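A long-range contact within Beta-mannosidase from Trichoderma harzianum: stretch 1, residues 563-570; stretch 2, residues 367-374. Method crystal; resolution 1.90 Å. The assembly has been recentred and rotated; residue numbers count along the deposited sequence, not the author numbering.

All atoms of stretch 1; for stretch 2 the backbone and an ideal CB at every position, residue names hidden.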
# COMPACT_ATOMS: atom_id res chain seq x y z
N SER A 563 -33.25 17.99 -43.19
CA SER A 563 -32.37 16.91 -43.69
C SER A 563 -31.21 17.51 -44.49
O SER A 563 -31.38 18.47 -45.23
CB SER A 563 -33.17 15.95 -44.57
OG SER A 563 -33.87 16.69 -45.56
N GLY A 564 -30.02 16.96 -44.31
CA GLY A 564 -28.86 17.46 -45.03
C GLY A 564 -28.14 18.60 -44.30
O GLY A 564 -26.96 18.84 -44.55
N HIS A 565 -28.83 19.34 -43.43
CA HIS A 565 -28.19 20.44 -42.68
C HIS A 565 -27.44 19.92 -41.48
O HIS A 565 -27.73 18.82 -41.00
CB HIS A 565 -29.23 21.45 -42.24
CG HIS A 565 -29.86 22.19 -43.37
ND1 HIS A 565 -30.44 23.43 -43.21
CD2 HIS A 565 -29.99 21.88 -44.68
CE1 HIS A 565 -30.92 23.85 -44.37
NE2 HIS A 565 -30.65 22.93 -45.28
N ILE A 566 -26.49 20.71 -40.99
CA ILE A 566 -25.62 20.30 -39.86
C ILE A 566 -25.69 21.35 -38.75
O ILE A 566 -25.66 22.55 -39.03
CB ILE A 566 -24.17 20.15 -40.31
CG1 ILE A 566 -24.04 18.96 -41.25
CG2 ILE A 566 -23.24 19.96 -39.11
CD1 ILE A 566 -22.73 18.90 -41.99
N TYR A 567 -25.77 20.89 -37.50
CA TYR A 567 -25.94 21.76 -36.38
C TYR A 567 -25.09 21.24 -35.23
O TYR A 567 -24.95 20.05 -35.04
CB TYR A 567 -27.39 21.77 -35.88
CG TYR A 567 -28.43 21.93 -36.97
CD1 TYR A 567 -28.92 20.83 -37.66
CD2 TYR A 567 -28.88 23.19 -37.33
CE1 TYR A 567 -29.88 20.98 -38.66
CE2 TYR A 567 -29.84 23.36 -38.34
CZ TYR A 567 -30.33 22.24 -39.00
OH TYR A 567 -31.27 22.38 -40.02
N GLY A 568 -24.58 22.15 -34.44
CA GLY A 568 -24.08 21.79 -33.12
C GLY A 568 -22.73 21.14 -33.05
O GLY A 568 -22.13 20.79 -34.04
N ASP A 569 -22.26 21.00 -31.82
CA ASP A 569 -21.09 20.21 -31.54
C ASP A 569 -21.44 18.72 -31.41
O ASP A 569 -22.61 18.36 -31.35
CB ASP A 569 -20.37 20.73 -30.28
CG ASP A 569 -21.25 20.77 -29.04
OD1 ASP A 569 -22.49 20.58 -29.15
OD2 ASP A 569 -20.66 20.98 -27.90
N THR A 570 -20.41 17.86 -31.42
CA THR A 570 -20.60 16.41 -31.38
C THR A 570 -19.94 15.75 -30.15
O THR A 570 -18.94 16.24 -29.64
CB THR A 570 -20.02 15.74 -32.62
OG1 THR A 570 -18.65 16.10 -32.78
CG2 THR A 570 -20.82 16.14 -33.88
N UNK A 367 -20.08 26.04 -47.46
CA UNK A 367 -20.33 25.45 -46.15
C UNK A 367 -21.76 24.95 -46.04
O UNK A 367 -22.70 25.67 -46.33
CB UNK A 367 -20.04 26.46 -45.04
N UNK A 368 -21.92 23.70 -45.63
CA UNK A 368 -23.23 23.15 -45.29
C UNK A 368 -24.05 24.04 -44.34
O UNK A 368 -23.55 24.50 -43.30
CB UNK A 368 -23.05 21.77 -44.66
N UNK A 369 -25.34 24.26 -44.69
CA UNK A 369 -26.29 25.05 -43.91
C UNK A 369 -26.60 24.39 -42.59
O UNK A 369 -26.31 23.21 -42.40
CB UNK A 369 -27.58 25.27 -44.70
N UNK A 370 -27.17 25.18 -41.69
CA UNK A 370 -27.44 24.77 -40.34
C UNK A 370 -27.07 25.87 -39.37
O UNK A 370 -27.41 27.04 -39.56
CB UNK A 370 -26.69 23.48 -40.01
N UNK A 371 -26.37 25.48 -38.30
CA UNK A 371 -25.94 26.43 -37.30
C UNK A 371 -24.46 26.24 -36.99
O UNK A 371 -23.95 25.15 -36.96
CB UNK A 371 -26.78 26.29 -36.03
N UNK A 372 -23.82 27.34 -36.70
CA UNK A 372 -22.44 27.34 -36.40
C UNK A 372 -22.28 26.71 -35.06
O UNK A 372 -23.25 26.55 -34.34
CB UNK A 372 -21.84 28.75 -36.45
N UNK A 373 -21.05 26.36 -34.75
CA UNK A 373 -20.58 26.14 -33.37
C UNK A 373 -19.07 26.33 -33.42
O UNK A 373 -18.37 25.39 -33.65
CB UNK A 373 -20.96 24.76 -32.83
N UNK A 374 -18.61 27.55 -33.24
CA UNK A 374 -17.21 27.87 -33.23
C UNK A 374 -16.86 29.12 -32.43
O UNK A 374 -17.72 29.84 -32.00
CB UNK A 374 -16.73 28.03 -34.67

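Position 367 lies at the start of the stretch, and its CB has nothing of stretch 1 within 5.5 Å. Many side chains would do. The residue is Ile 367, which does not touch stretch 1.

At position 368 CA-to-CB points toward stretch 1. The ideal CB is 3.9 Å from Ile 566 CD1 and 4.9 Å from Gly 564 O. The first neighbour is greasy and the second is an acceptor, so alanine, valine, serine or threonine would suit. The residue is Thr 368. Its methyl CG2 takes the inner place, 3.8 Å from Ile 566 CD1 and 3.3 Å from Gly 564 O. Its hydroxyl OG1 is hydrogen-bonded elsewhere in the structure.

Position 369 has phi -66° and psi 164°, angles that proline accepts as readily as most residues. The CB points sideways, yet it sits 3.6 Å from His 565 CE1. An aliphatic group could lie on that imidazole. The backbone O accepts a hydrogen bond from Ile 566 N, 2.9 Å away and nearly straight at 170°. The residue is Pro 369. Its CB stands 3.6 Å from the centroid of the His 565 ring, over one face, in a CH-pi contact.

Position 370 is the most restrictive. Phi 137° and psi -134° would jam a CB against the preceding carbonyl O. The ideal CB also points toward stretch 1 and would fall 1.7 Å from Ile 566 O, a clash. Only glycine fits well, and the residue is Gly 370. With no side chain in the way, its CA comes 3.1 Å from Ile 566 O in a CA-H...O contact. The backbones of Ile 566 and Gly 370 form a single beta bridge here.

At position 371 the backbone N donates to Ile 566 O at 3.1 Å, completing the pair of hydrogen bonds around the bridge. The CB points sideways, 4.0 Å from Tyr 567 CD2. A side chain could run beside that ring, and both polar and aliphatic types are plausible. The residue is Asn 371. Its OD1 lies at the ring edge, 3.4 Å from Tyr 567 CD2, and both side-chain polar ends are hydrogen-bonded elsewhere in the structure.

Position 372 points away, so stretch 1 does not select its side chain. The residue is Asn 372. Its backbone O receives a hydrogen bond from the O of a water at 2.6 Å; the same water O accepts a weak one from Gly 568 N at 3.0 Å.

At position 373 the CB points toward stretch 1, 4.0 Å from Gly 568 C and 4.1 Å from Asp 569 N. The side chain of Asp 569 lies ahead, and a flat ring could lie against it; other large groups could fit. The residue is Trp 373. Asp 569 CB lies 3.7 Å from the centroid of its five-membered ring, over the face, a CH-pi contact.

Position 374 is out of reach and unconstrained by stretch 1. The residue is His 374.

Stretch 2, residues 367-374: ITPGNNWH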
# COMPACT_ATOMS: atom_id res chain seq x y z
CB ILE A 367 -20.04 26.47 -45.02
CG1 ILE A 367 -18.58 26.91 -45.08
CG2 ILE A 367 -20.33 25.86 -43.66
CD1 ILE A 367 -18.21 28.03 -44.13
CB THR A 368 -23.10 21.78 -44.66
OG1 THR A 368 -22.21 20.99 -45.45
CG2 THR A 368 -24.47 21.08 -44.57
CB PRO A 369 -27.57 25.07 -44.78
CG PRO A 369 -27.15 24.64 -46.11
CD PRO A 369 -25.97 23.72 -45.92
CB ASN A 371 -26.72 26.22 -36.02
CG ASN A 371 -28.04 26.93 -36.01
OD1 ASN A 371 -28.96 26.55 -36.71
ND2 ASN A 371 -28.13 27.99 -35.20
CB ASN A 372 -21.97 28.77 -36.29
CG ASN A 372 -21.79 29.42 -37.62
OD1 ASN A 372 -20.77 29.27 -38.26
ND2 ASN A 372 -22.77 30.16 -38.02
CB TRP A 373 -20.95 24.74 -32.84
CG TRP A 373 -20.71 24.55 -31.41
CD1 TRP A 373 -19.52 24.50 -30.76
CD2 TRP A 373 -21.73 24.40 -30.39
NE1 TRP A 373 -19.73 24.32 -29.41
CE2 TRP A 373 -21.07 24.27 -29.16
CE3 TRP A 373 -23.10 24.39 -30.42
CZ2 TRP A 373 -21.74 24.13 -27.97
CZ3 TRP A 373 -23.79 24.27 -29.23
CH2 TRP A 373 -23.09 24.12 -28.00
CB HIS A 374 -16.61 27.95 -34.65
CG HIS A 374 -17.03 29.15 -35.42
ND1 HIS A 374 -18.12 29.16 -36.26
CD2 HIS A 374 -16.48 30.38 -35.50
CE1 HIS A 374 -18.24 30.34 -36.81
NE2 HIS A 374 -17.26 31.10 -36.37
O HOH W 1 -25.09 24.96 -33.49
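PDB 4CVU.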